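Local coordinates for glycosyl hydrolase (Rhizobium leguminosarum bv. trifolii, PDB 5NDX), which probably hydrolyses O-glycosidic bonds as a family 39 glycoside hydrolase, being the bacterial orthologue of human alpha-L-iduronidase, at residues E3-N8 with D393-L398; I7-S12 with V407-I412; E541-L546 with E551-W556; V569-D574 with F591-P596. The protein carries 2 engineered substitutions. All coordinates share one frame; numbering follows the deposited sequence.

Contact 1: E3-N8 with D393-L398; sequences ERTRIN and DGLAIL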
loop_
_atom_site.group_PDB
_atom_site.type_symbol
_atom_site.label_atom_id
_atom_site.label_comp_id
_atom_site.label_asym_id
_atom_site.label_seq_id
_atom_site.Cartn_x
_atom_site.Cartn_y
_atom_site.Cartn_z
ATOM N N GLU A 3 15.772 -25.376 12.540
ATOM C CA GLU A 3 16.647 -24.669 13.535
ATOM C C GLU A 3 17.634 -23.640 12.965
ATOM O O GLU A 3 17.762 -22.551 13.553
ATOM C CB GLU A 3 17.421 -25.579 14.491
ATOM C CG GLU A 3 17.845 -24.773 15.725
ATOM C CD GLU A 3 18.412 -25.620 16.821
ATOM O OE1 GLU A 3 17.937 -25.514 18.010
ATOM O OE2 GLU A 3 19.345 -26.390 16.456
ATOM N N ARG A 4 18.347 -24.003 11.894
ATOM C CA ARG A 4 19.273 -23.086 11.236
ATOM C C ARG A 4 19.279 -23.330 9.757
ATOM O O ARG A 4 19.403 -24.441 9.341
ATOM C CB ARG A 4 20.698 -23.174 11.782
ATOM C CG ARG A 4 21.641 -22.245 11.042
ATOM C CD ARG A 4 22.891 -22.100 11.829
ATOM N NE ARG A 4 24.025 -21.404 11.211
ATOM C CZ ARG A 4 25.025 -21.979 10.544
ATOM N NH1 ARG A 4 25.045 -23.269 10.230
ATOM N NH2 ARG A 4 26.030 -21.224 10.169
ATOM N N THR A 5 19.168 -22.283 8.982
ATOM C CA THR A 5 19.241 -22.389 7.548
ATOM C C THR A 5 20.346 -21.513 6.990
ATOM O O THR A 5 20.422 -20.335 7.347
ATOM C CB THR A 5 17.896 -21.997 6.891
ATOM O OG1 THR A 5 16.851 -22.815 7.423
ATOM C CG2 THR A 5 17.974 -22.220 5.382
ATOM N N ARG A 6 21.186 -22.074 6.123
ATOM C CA ARG A 6 22.205 -21.289 5.398
ATOM C C ARG A 6 21.551 -20.910 4.082
ATOM O O ARG A 6 21.052 -21.781 3.369
ATOM C CB ARG A 6 23.570 -22.036 5.200
ATOM C CG ARG A 6 24.304 -22.458 6.503
ATOM C CD ARG A 6 25.673 -23.246 6.400
ATOM N NE ARG A 6 26.637 -22.488 5.573
ATOM C CZ ARG A 6 27.832 -21.961 5.932
ATOM N NH1 ARG A 6 28.402 -22.101 7.152
ATOM N NH2 ARG A 6 28.508 -21.283 5.003
ATOM N N ILE A 7 21.449 -19.606 3.802
ATOM C CA ILE A 7 20.867 -19.115 2.549
ATOM C C ILE A 7 21.958 -18.363 1.775
ATOM O O ILE A 7 22.583 -17.470 2.338
ATOM C CB ILE A 7 19.695 -18.198 2.840
ATOM C CG1 ILE A 7 18.617 -18.937 3.650
ATOM C CG2 ILE A 7 19.036 -17.711 1.567
ATOM C CD1 ILE A 7 17.417 -18.059 3.971
ATOM N N ASN A 8 22.196 -18.749 0.520
ATOM C CA ASN A 8 23.096 -18.057 -0.365
ATOM C C ASN A 8 22.284 -17.449 -1.483
ATOM O O ASN A 8 21.539 -18.142 -2.197
ATOM C CB ASN A 8 24.207 -18.948 -0.983
ATOM C CG ASN A 8 25.102 -18.124 -1.959
ATOM O OD1 ASN A 8 25.985 -17.355 -1.553
ATOM N ND2 ASN A 8 24.796 -18.213 -3.254
ATOM N N ASP A 393 6.781 -24.552 6.434
ATOM C CA ASP A 393 7.307 -24.008 7.702
ATOM C C ASP A 393 7.360 -22.473 7.839
ATOM O O ASP A 393 7.846 -21.967 8.819
ATOM C CB ASP A 393 8.663 -24.618 8.013
ATOM C CG ASP A 393 9.677 -24.335 6.950
ATOM O OD1 ASP A 393 9.644 -23.204 6.397
ATOM O OD2 ASP A 393 10.491 -25.246 6.637
ATOM N N GLY A 394 6.896 -21.737 6.858
ATOM C CA GLY A 394 6.779 -20.322 7.036
ATOM C C GLY A 394 7.960 -19.426 6.724
ATOM O O GLY A 394 7.778 -18.191 6.709
ATOM N N LEU A 395 9.127 -20.004 6.423
ATOM C CA LEU A 395 10.294 -19.196 6.031
ATOM C C LEU A 395 10.354 -19.050 4.508
ATOM O O LEU A 395 10.532 -20.039 3.762
ATOM C CB LEU A 395 11.603 -19.781 6.596
ATOM C CG LEU A 395 12.822 -18.870 6.439
ATOM C CD1 LEU A 395 12.694 -17.616 7.294
ATOM C CD2 LEU A 395 14.058 -19.639 6.894
ATOM N N ALA A 396 10.195 -17.801 4.052
ATOM C CA ALA A 396 10.123 -17.471 2.633
ATOM C C ALA A 396 11.060 -16.310 2.323
ATOM O O ALA A 396 11.508 -15.551 3.218
ATOM C CB ALA A 396 8.676 -17.128 2.241
ATOM N N ILE A 397 11.402 -16.189 1.052
ATOM C CA ILE A 397 12.353 -15.174 0.621
ATOM C C ILE A 397 11.971 -14.495 -0.707
ATOM O O ILE A 397 11.418 -15.146 -1.567
ATOM C CB ILE A 397 13.748 -15.793 0.571
ATOM C CG1 ILE A 397 14.803 -14.690 0.439
ATOM C CG2 ILE A 397 13.884 -16.817 -0.573
ATOM C CD1 ILE A 397 16.184 -15.213 0.700
ATOM N N LEU A 398 12.207 -13.181 -0.837
ATOM C CA LEU A 398 12.115 -12.453 -2.133
ATOM C C LEU A 398 13.508 -11.841 -2.351
ATOM O O LEU A 398 13.838 -10.808 -1.764
ATOM C CB LEU A 398 11.038 -11.368 -2.116
ATOM C CG LEU A 398 9.593 -11.861 -1.863
ATOM C CD1 LEU A 398 8.706 -10.705 -1.470
ATOM C CD2 LEU A 398 9.039 -12.565 -3.108
#
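Thr5 faces Leu395 and Ile7 faces Ile397, each with CA atoms 9.6 Å apart, so the two strands run in the same sense at a constant spacing too wide for backbone hydrogen bonds and joined by side chains alone. The closer of the two meetings is between isoleucines. CG2 of Ile7 touches CD1 of Ile397 at 3.9 Å, the two side chains passing alongside, each pointing the opposite way. Ile397 gets there by a stretched chain, with CG1 anti to its backbone N (chi1 -167°) and CD1 carried further out by a second extended torsion. Ile7 offers its CG2 branch, while its other arm turns toward Leu411. The second meeting is looser: Thr5 OG1 lies 4.3 Å from Leu395 CD2, a plain contact, and the hydroxyl finds its polar partner in Arg2 NH1. Arg2 also forms a salt bridge through NE with Asp393 OD2, linking the start of one strand to the end of the short helix 390-393 that precedes the other. The second carboxylate oxygen, Asp393 OD1, accepts Leu395 N at 3.2 Å in an almost straight bond (172°), closing an Asx turn over Gly394. Strand 378-385 lies between strands 4-10 and 395-401 in sheet order; their side chains point at each other, consistent with a sheet curling round an apolar core, as in a beta-sandwich.

Contact 2: I7-S12 with V407-I412; sequences INVDAS and VSISLI. Unlike the reference sequence in segment 407-412: Val407 (reference Leu).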
loop_
_atom_site.group_PDB
_atom_site.type_symbol
_atom_site.label_atom_id
_atom_site.label_comp_id
_atom_site.label_asym_id
_atom_site.label_seq_id
_atom_site.Cartn_x
_atom_site.Cartn_y
_atom_site.Cartn_z
ATOM N N ILE A 7 21.449 -19.606 3.802
ATOM C CA ILE A 7 20.867 -19.115 2.549
ATOM C C ILE A 7 21.958 -18.363 1.775
ATOM O O ILE A 7 22.583 -17.470 2.338
ATOM C CB ILE A 7 19.695 -18.198 2.840
ATOM C CG1 ILE A 7 18.617 -18.937 3.650
ATOM C CG2 ILE A 7 19.036 -17.711 1.567
ATOM C CD1 ILE A 7 17.417 -18.059 3.971
ATOM N N ASN A 8 22.196 -18.749 0.520
ATOM C CA ASN A 8 23.096 -18.057 -0.365
ATOM C C ASN A 8 22.284 -17.449 -1.483
ATOM O O ASN A 8 21.539 -18.142 -2.197
ATOM C CB ASN A 8 24.207 -18.948 -0.983
ATOM C CG ASN A 8 25.102 -18.124 -1.959
ATOM O OD1 ASN A 8 25.985 -17.355 -1.553
ATOM N ND2 ASN A 8 24.796 -18.213 -3.254
ATOM N N VAL A 9 22.444 -16.146 -1.639
ATOM C CA VAL A 9 21.828 -15.396 -2.707
ATOM C C VAL A 9 22.943 -14.979 -3.662
ATOM O O VAL A 9 23.899 -14.297 -3.247
ATOM C CB VAL A 9 21.146 -14.154 -2.170
ATOM C CG1 VAL A 9 20.623 -13.283 -3.285
ATOM C CG2 VAL A 9 19.968 -14.535 -1.256
ATOM N N ASP A 10 22.812 -15.362 -4.922
ATOM C CA ASP A 10 23.832 -15.004 -5.898
ATOM C C ASP A 10 23.392 -13.854 -6.773
ATOM O O ASP A 10 22.617 -14.014 -7.693
ATOM C CB ASP A 10 24.247 -16.225 -6.719
ATOM C CG ASP A 10 25.428 -15.918 -7.692
ATOM O OD1 ASP A 10 25.918 -14.763 -7.849
ATOM O OD2 ASP A 10 25.847 -16.910 -8.284
ATOM N N ALA A 11 23.906 -12.685 -6.458
ATOM C CA ALA A 11 23.540 -11.460 -7.170
ATOM C C ALA A 11 24.008 -11.425 -8.633
ATOM O O ALA A 11 23.488 -10.609 -9.415
ATOM C CB ALA A 11 24.145 -10.258 -6.464
ATOM N N SER A 12 24.989 -12.262 -8.992
ATOM C CA SER A 12 25.497 -12.296 -10.374
ATOM C C SER A 12 24.613 -13.179 -11.229
ATOM O O SER A 12 24.815 -13.240 -12.423
ATOM C CB SER A 12 26.963 -12.780 -10.428
ATOM O OG SER A 12 27.047 -14.174 -10.131
ATOM N N VAL A 407 21.816 -5.790 -3.610
ATOM C CA VAL A 407 20.619 -6.588 -3.459
ATOM C C VAL A 407 19.670 -5.999 -2.429
ATOM O O VAL A 407 20.080 -5.262 -1.542
ATOM C CB VAL A 407 20.937 -8.071 -3.161
ATOM C CG1 VAL A 407 21.811 -8.637 -4.273
ATOM C CG2 VAL A 407 21.605 -8.256 -1.809
ATOM N N SER A 408 18.393 -6.327 -2.604
ATOM C CA SER A 408 17.366 -6.106 -1.636
ATOM C C SER A 408 16.656 -7.424 -1.477
ATOM O O SER A 408 16.098 -7.984 -2.445
ATOM C CB SER A 408 16.375 -5.041 -2.102
ATOM O OG SER A 408 15.357 -4.836 -1.111
ATOM N N ILE A 409 16.647 -7.909 -0.243
ATOM C CA ILE A 409 16.076 -9.208 0.089
ATOM C C ILE A 409 15.036 -9.069 1.205
ATOM O O ILE A 409 15.354 -8.524 2.275
ATOM C CB ILE A 409 17.166 -10.139 0.576
ATOM C CG1 ILE A 409 18.192 -10.403 -0.525
ATOM C CG2 ILE A 409 16.574 -11.481 1.071
ATOM C CD1 ILE A 409 19.515 -10.847 0.021
ATOM N N SER A 410 13.813 -9.532 0.955
ATOM C CA SER A 410 12.810 -9.658 1.994
ATOM C C SER A 410 12.907 -11.072 2.560
ATOM O O SER A 410 12.779 -12.055 1.823
ATOM C CB SER A 410 11.418 -9.401 1.465
ATOM O OG SER A 410 11.265 -8.072 1.032
ATOM N N LEU A 411 13.170 -11.194 3.857
ATOM C CA LEU A 411 13.132 -12.502 4.542
ATOM C C LEU A 411 11.858 -12.519 5.433
ATOM O O LEU A 411 11.716 -11.704 6.375
ATOM C CB LEU A 411 14.376 -12.676 5.358
ATOM C CG LEU A 411 14.552 -14.068 5.954
ATOM C CD1 LEU A 411 14.724 -15.128 4.864
ATOM C CD2 LEU A 411 15.756 -14.049 6.877
ATOM N N ILE A 412 10.950 -13.444 5.131
ATOM C CA ILE A 412 9.604 -13.465 5.663
ATOM C C ILE A 412 9.473 -14.700 6.588
ATOM O O ILE A 412 9.790 -15.803 6.146
ATOM C CB ILE A 412 8.632 -13.618 4.503
ATOM C CG1 ILE A 412 8.799 -12.490 3.484
ATOM C CG2 ILE A 412 7.191 -13.708 4.986
ATOM C CD1 ILE A 412 8.266 -12.852 2.112
#
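Val9 and Ile409 meet tip to tip at the middle of this contact, CG2 of the valine against CD1 of the isoleucine at 3.9 Å. The two other pairs approach differently. Ile7 lays its CD1 obliquely across Leu411, touching CD1 of that residue at 4.1 Å; in the leucine, chi1 of -172° swings CG away from the backbone N to reach this point. At the far end Ala11 has only its CB to give, and Val407 meets it with CG1 at 3.6 Å. Val407 is a leucine in the reference sequence. The difference in side-chain size goes with the convergence of the backbones, which run 155° apart in direction: the CA atoms of Ile7 and Leu411 are 10.4 Å apart, whereas those of Ala11 and Val407 have closed to 6.8 Å. Long side chains thus fill the wide end and a lone methyl suffices at the narrow one. All six residues are buried and no hydrogen bond joins the segments.

The chain turns a corner at Ala11 and Ser12, where Asp10 braces it. Its OD1 takes both Ser12 OG (2.6 Å) and Ser12 N (2.9 Å), the two donors coming from the same face of the carboxylate, and the bond to the amide makes an Asx turn. Val430 of strand 422-431 and Val524 of strand 518-526 also pack on Val407. Alternate residues of both strands point into a shared apolar interior, as between the facing parts of a beta-sandwich.

Contact 3: E541-L546 with E551-W556; sequences ERYLGL and ERMLFW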
loop_
_atom_site.group_PDB
_atom_site.type_symbol
_atom_site.label_atom_id
_atom_site.label_comp_id
_atom_site.label_asym_id
_atom_site.label_seq_id
_atom_site.Cartn_x
_atom_site.Cartn_y
_atom_site.Cartn_z
ATOM N N GLU A 541 2.570 21.431 6.500
ATOM C CA GLU A 541 1.211 21.821 6.841
ATOM C C GLU A 541 0.924 21.680 8.292
ATOM O O GLU A 541 1.375 20.715 8.939
ATOM C CB GLU A 541 0.222 20.953 6.148
ATOM C CG GLU A 541 0.222 21.174 4.679
ATOM C CD GLU A 541 -0.646 20.171 4.031
ATOM O OE1 GLU A 541 -1.690 19.857 4.628
ATOM O OE2 GLU A 541 -0.266 19.681 2.948
ATOM N N ARG A 542 0.034 22.562 8.744
ATOM C CA ARG A 542 -0.390 22.653 10.125
ATOM C C ARG A 542 -1.505 21.671 10.475
ATOM O O ARG A 542 -2.483 21.546 9.774
ATOM C CB ARG A 542 -0.854 24.082 10.407
ATOM C CG ARG A 542 -1.450 24.298 11.787
ATOM C CD ARG A 542 -1.316 25.775 12.186
ATOM N NE ARG A 542 -1.865 26.008 13.513
ATOM C CZ ARG A 542 -3.166 26.142 13.783
ATOM N NH1 ARG A 542 -4.094 26.059 12.839
ATOM N NH2 ARG A 542 -3.541 26.336 15.042
ATOM N N TYR A 543 -1.349 20.976 11.596
ATOM C CA TYR A 543 -2.420 20.171 12.163
ATOM C C TYR A 543 -2.470 20.427 13.638
ATOM O O TYR A 543 -1.508 20.939 14.210
ATOM C CB TYR A 543 -2.154 18.657 11.924
ATOM C CG TYR A 543 -2.343 18.287 10.498
ATOM C CD1 TYR A 543 -3.579 17.882 10.021
ATOM C CD2 TYR A 543 -1.310 18.387 9.609
ATOM C CE1 TYR A 543 -3.763 17.563 8.683
ATOM C CE2 TYR A 543 -1.484 18.071 8.253
ATOM C CZ TYR A 543 -2.697 17.634 7.812
ATOM O OH TYR A 543 -2.833 17.323 6.504
ATOM N N LEU A 544 -3.581 20.031 14.250
ATOM C CA LEU A 544 -3.664 20.011 15.695
ATOM C C LEU A 544 -3.779 18.561 16.177
ATOM O O LEU A 544 -4.680 17.814 15.741
ATOM C CB LEU A 544 -4.862 20.834 16.190
ATOM C CG LEU A 544 -4.791 22.332 15.847
ATOM C CD1 LEU A 544 -6.086 23.045 16.261
ATOM C CD2 LEU A 544 -3.597 22.965 16.543
ATOM N N GLY A 545 -2.876 18.196 17.080
ATOM C CA GLY A 545 -2.893 16.909 17.760
ATOM C C GLY A 545 -3.823 16.903 18.959
ATOM O O GLY A 545 -4.413 17.926 19.300
ATOM N N LEU A 546 -3.959 15.747 19.582
ATOM C CA LEU A 546 -4.786 15.591 20.803
ATOM C C LEU A 546 -4.483 16.671 21.807
ATOM O O LEU A 546 -3.324 16.968 22.038
ATOM C CB LEU A 546 -4.490 14.274 21.501
ATOM C CG LEU A 546 -5.202 13.016 21.034
ATOM C CD1 LEU A 546 -5.200 12.011 22.194
ATOM C CD2 LEU A 546 -6.633 13.254 20.602
ATOM N N GLU A 551 1.018 20.933 15.552
ATOM C CA GLU A 551 1.849 19.932 14.845
ATOM C C GLU A 551 2.071 20.386 13.416
ATOM O O GLU A 551 1.263 21.158 12.870
ATOM C CB GLU A 551 1.177 18.544 14.840
ATOM C CG GLU A 551 1.007 17.942 16.222
ATOM C CD GLU A 551 0.313 16.580 16.253
ATOM O OE1 GLU A 551 -0.279 16.181 15.238
ATOM O OE2 GLU A 551 0.356 15.955 17.325
ATOM N N ARG A 552 3.132 19.870 12.810
ATOM C CA ARG A 552 3.420 20.107 11.374
ATOM C C ARG A 552 3.714 18.805 10.652
ATOM O O ARG A 552 4.604 18.084 11.054
ATOM C CB ARG A 552 4.630 21.019 11.257
ATOM C CG ARG A 552 4.471 22.379 11.952
ATOM C CD ARG A 552 3.423 23.262 11.270
ATOM N NE ARG A 552 3.264 24.560 11.957
ATOM C CZ ARG A 552 2.479 24.804 13.014
ATOM N NH1 ARG A 552 1.710 23.874 13.572
ATOM N NH2 ARG A 552 2.457 26.007 13.529
ATOM N N MET A 553 2.970 18.499 9.609
ATOM C CA MET A 553 3.247 17.388 8.748
ATOM C C MET A 553 4.133 17.857 7.602
ATOM O O MET A 553 3.768 18.814 6.915
ATOM C CB MET A 553 1.957 16.828 8.183
ATOM C CG MET A 553 2.135 15.576 7.361
ATOM S SD MET A 553 2.693 14.255 8.482
ATOM C CE MET A 553 3.361 13.115 7.297
ATOM N N LEU A 554 5.268 17.176 7.416
ATOM C CA LEU A 554 6.199 17.412 6.322
ATOM C C LEU A 554 6.054 16.291 5.294
ATOM O O LEU A 554 5.913 15.086 5.664
ATOM C CB LEU A 554 7.634 17.446 6.840
ATOM C CG LEU A 554 8.168 18.688 7.547
ATOM C CD1 LEU A 554 7.341 19.004 8.778
ATOM C CD2 LEU A 554 9.631 18.527 7.962
ATOM N N PHE A 555 6.117 16.662 4.023
ATOM C CA PHE A 555 6.059 15.738 2.874
ATOM C C PHE A 555 7.083 16.252 1.866
ATOM O O PHE A 555 7.189 17.449 1.688
ATOM C CB PHE A 555 4.654 15.757 2.258
ATOM C CG PHE A 555 4.496 14.875 1.054
ATOM C CD1 PHE A 555 4.649 13.467 1.161
ATOM C CD2 PHE A 555 4.126 15.424 -0.209
ATOM C CE1 PHE A 555 4.428 12.625 0.050
ATOM C CE2 PHE A 555 3.943 14.595 -1.334
ATOM C CZ PHE A 555 4.089 13.183 -1.205
ATOM N N TRP A 556 7.831 15.354 1.230
ATOM C CA TRP A 556 8.860 15.721 0.275
ATOM C C TRP A 556 9.042 14.595 -0.711
ATOM O O TRP A 556 8.301 13.616 -0.659
ATOM C CB TRP A 556 10.159 16.106 0.990
ATOM C CG TRP A 556 10.839 15.057 1.747
ATOM C CD1 TRP A 556 11.820 14.239 1.314
ATOM C CD2 TRP A 556 10.639 14.758 3.126
ATOM N NE1 TRP A 556 12.238 13.429 2.332
ATOM C CE2 TRP A 556 11.530 13.725 3.458
ATOM C CE3 TRP A 556 9.764 15.240 4.103
ATOM C CZ2 TRP A 556 11.569 13.141 4.726
ATOM C CZ3 TRP A 556 9.847 14.696 5.404
ATOM C CH2 TRP A 556 10.748 13.643 5.684
#
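Glu541, Arg542 and Tyr543 pair with Met553, Arg552 and Glu551 as antiparallel strands, the outer two pairs hydrogen-bonded. Packing is tight on the face of Tyr543, Glu551 and Met553. There the tyrosine CE2 meets Met553 CB at 3.7 Å, the side chains crossing at a slant. The extended glutamate runs beside Gly545, whose CA lies 3.4 Å from Glu551 OE2; any CB at this glycine would collide with that oxygen.

The backbone links the two sides at Glu551 O, gripped from opposite faces by Tyr543 N at 2.9 Å (176°) and by Arg552 NH1 at 2.8 Å.

The other face, with Arg542 and Arg552, is more open to solvent. Arg552 bends back at its second torsion (chi2 -68°), so that Arg542 CD sits over one face of its guanidinium, near the rim, while the two guanidinium planes stand 73° apart. Their like charges, 4.2 Å between Arg542 NE and Arg552 NH1, are probably offset by Glu550, which forms salt bridges with both. With an alanine in place of Arg552, Glu551 O would probably lose its second donor and Glu550 its salt bridge to this arginine.

Helix 36-45 lies against Tyr543 and Met553, with Arg39 bridging to Glu541. Strand 590-594 pairs with the other edge of strand 549-557, and strand 601-607 packs against Arg552 and Leu554, so the hairpin sits between helix and facing sheet.

Contact 4: V569-D574 with F591-P596; sequences VLVSTD and FLHMSP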
loop_
_atom_site.group_PDB
_atom_site.type_symbol
_atom_site.label_atom_id
_atom_site.label_comp_id
_atom_site.label_asym_id
_atom_site.label_seq_id
_atom_site.Cartn_x
_atom_site.Cartn_y
_atom_site.Cartn_z
ATOM N N VAL A 569 15.147 15.033 9.683
ATOM C CA VAL A 569 14.426 16.273 9.702
ATOM C C VAL A 569 15.063 17.120 10.761
ATOM O O VAL A 569 15.263 16.654 11.894
ATOM C CB VAL A 569 12.952 16.081 10.030
ATOM C CG1 VAL A 569 12.265 17.436 10.127
ATOM C CG2 VAL A 569 12.289 15.248 8.961
ATOM N N LEU A 570 15.394 18.351 10.389
ATOM C CA LEU A 570 15.989 19.314 11.309
ATOM C C LEU A 570 15.159 20.582 11.435
ATOM O O LEU A 570 14.331 20.901 10.592
ATOM C CB LEU A 570 17.384 19.686 10.863
ATOM C CG LEU A 570 18.359 18.529 10.722
ATOM C CD1 LEU A 570 18.425 18.132 9.284
ATOM C CD2 LEU A 570 19.748 18.981 11.137
ATOM N N VAL A 571 15.434 21.311 12.496
ATOM C CA VAL A 571 14.707 22.492 12.842
ATOM C C VAL A 571 15.680 23.576 13.265
ATOM O O VAL A 571 16.634 23.322 14.010
ATOM C CB VAL A 571 13.706 22.194 13.952
ATOM C CG1 VAL A 571 13.499 23.386 14.893
ATOM C CG2 VAL A 571 12.387 21.791 13.318
ATOM N N SER A 572 15.412 24.769 12.756
ATOM C CA SER A 572 16.094 25.995 13.131
ATOM C C SER A 572 15.066 26.938 13.755
ATOM O O SER A 572 13.888 26.995 13.347
ATOM C CB SER A 572 16.728 26.660 11.898
ATOM O OG SER A 572 17.061 28.014 12.168
ATOM N N THR A 573 15.524 27.692 14.744
ATOM C CA THR A 573 14.695 28.727 15.379
ATOM C C THR A 573 15.598 29.916 15.819
ATOM O O THR A 573 16.692 29.657 16.300
ATOM C CB THR A 573 13.917 28.062 16.543
ATOM O OG1 THR A 573 13.112 29.027 17.225
ATOM C CG2 THR A 573 14.846 27.328 17.530
ATOM N N ASP A 574 15.301 31.196 15.559
ATOM C CA ASP A 574 14.505 31.745 14.459
ATOM C C ASP A 574 15.526 32.148 13.385
ATOM O O ASP A 574 15.377 33.186 12.735
ATOM C CB ASP A 574 13.746 33.034 14.872
ATOM C CG ASP A 574 13.107 32.960 16.258
ATOM O OD1 ASP A 574 13.848 32.795 17.253
ATOM O OD2 ASP A 574 11.871 33.128 16.354
ATOM N N PHE A 591 7.093 13.173 7.529
ATOM C CA PHE A 591 7.387 13.277 8.947
ATOM C C PHE A 591 6.420 14.177 9.676
ATOM O O PHE A 591 6.184 15.297 9.262
ATOM C CB PHE A 591 8.821 13.770 9.137
ATOM C CG PHE A 591 9.224 13.910 10.576
ATOM C CD1 PHE A 591 9.464 12.792 11.356
ATOM C CD2 PHE A 591 9.309 15.171 11.179
ATOM C CE1 PHE A 591 9.850 12.918 12.712
ATOM C CE2 PHE A 591 9.670 15.292 12.530
ATOM C CZ PHE A 591 9.947 14.159 13.294
ATOM N N LEU A 592 5.853 13.680 10.766
ATOM C CA LEU A 592 5.001 14.476 11.621
ATOM C C LEU A 592 5.828 15.081 12.769
ATOM O O LEU A 592 6.404 14.341 13.557
ATOM C CB LEU A 592 3.786 13.665 12.175
ATOM C CG LEU A 592 3.008 14.778 12.923
ATOM C CD1 LEU A 592 1.744 15.226 12.240
ATOM C CD2 LEU A 592 2.949 14.737 14.410
ATOM N N HIS A 593 5.932 16.420 12.840
ATOM C CA HIS A 593 6.648 17.083 13.937
ATOM C C HIS A 593 5.682 17.698 14.947
ATOM O O HIS A 593 4.788 18.442 14.543
ATOM C CB HIS A 593 7.518 18.240 13.405
ATOM C CG HIS A 593 8.437 18.798 14.449
ATOM N ND1 HIS A 593 8.635 20.152 14.635
ATOM C CD2 HIS A 593 9.169 18.168 15.406
ATOM C CE1 HIS A 593 9.506 20.330 15.617
ATOM N NE2 HIS A 593 9.829 19.148 16.118
ATOM N N MET A 594 5.888 17.426 16.224
ATOM C CA MET A 594 5.057 17.916 17.334
ATOM C C MET A 594 5.695 19.185 17.956
ATOM O O MET A 594 6.921 19.234 18.145
ATOM C CB MET A 594 4.944 16.819 18.414
ATOM C CG MET A 594 4.556 15.410 17.904
ATOM S SD MET A 594 4.591 14.071 19.154
ATOM C CE MET A 594 3.149 14.590 20.086
ATOM N N SER A 595 4.871 20.178 18.276
ATOM C CA SER A 595 5.294 21.382 19.033
ATOM C C SER A 595 6.463 22.126 18.392
ATOM O O SER A 595 7.542 22.166 18.944
ATOM C CB SER A 595 5.630 20.972 20.469
ATOM O OG SER A 595 4.498 20.319 21.027
ATOM N N PRO A 596 6.265 22.665 17.196
ATOM C CA PRO A 596 7.336 23.455 16.625
ATOM C C PRO A 596 7.636 24.695 17.484
ATOM O O PRO A 596 6.709 25.276 18.029
ATOM C CB PRO A 596 6.760 23.910 15.285
ATOM C CG PRO A 596 5.299 23.877 15.466
ATOM C CD PRO A 596 5.041 22.732 16.392
#
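His593 ND1 is hydrogen-bonded to Tyr602 OH of strand 601-607, and this bond helps to fix the imidazole, whose CE1 meets Val571 CG2 at 4.0 Å. The valine and histidine side chains cross at about a right angle, and the histidine and tyrosine ring planes also stand near 90° to each other. His593 has an extended first torsion (chi1 -171°), which carries the ring toward Val571.

The broader half of the contact is Val569 against Phe591. Here both valine methyls meet the CD2 side of the ring at a slant: CG2 of Val569 lies 3.7 Å from Phe591 CG, and CG1 of the valine lies 3.9 Å from Phe591 CD2. The backbones stand well apart, 7.7 Å between the CA atoms of Val569 and Phe591, and no hydrogen bond spans them. Leu554 touches the same valine, and Val581 packs on Phe591 and His593, so the pair is flanked by further side chains. Replacing Val569 by an alanine would remove both methyls from the ring and would probably open a gap between Phe591 and Leu554.

Strand 566-572 belongs to the four-stranded sheet and strand 590-594 to the three-stranded one. Side chains alone hold the two layers together here, and the order of strands in this three-on-four sandwich is that of a fibronectin type III domain.

The contacts form two pairs. Contacts 1 and 2, centres 11 Å apart, both start from strand 4-10 and reach the adjacent strands 395-401 and 407-413, probably joined by backbone hydrogen bonds such as Leu398 N to Ser410 O (2.9 Å). Each brings the N-terminal strand together with residues almost 400 positions later, so the TIM barrel lies in the chain between the two segments of each contact. Contacts 3 and 4 follow near the C-terminus, centres 10 Å apart, where strand 549-557 pairs with strand 590-594; contact 3 lies within one sheet and contact 4 joins it to the other. The pairs are 38 to 42 Å apart between centres, in distinct beta modules.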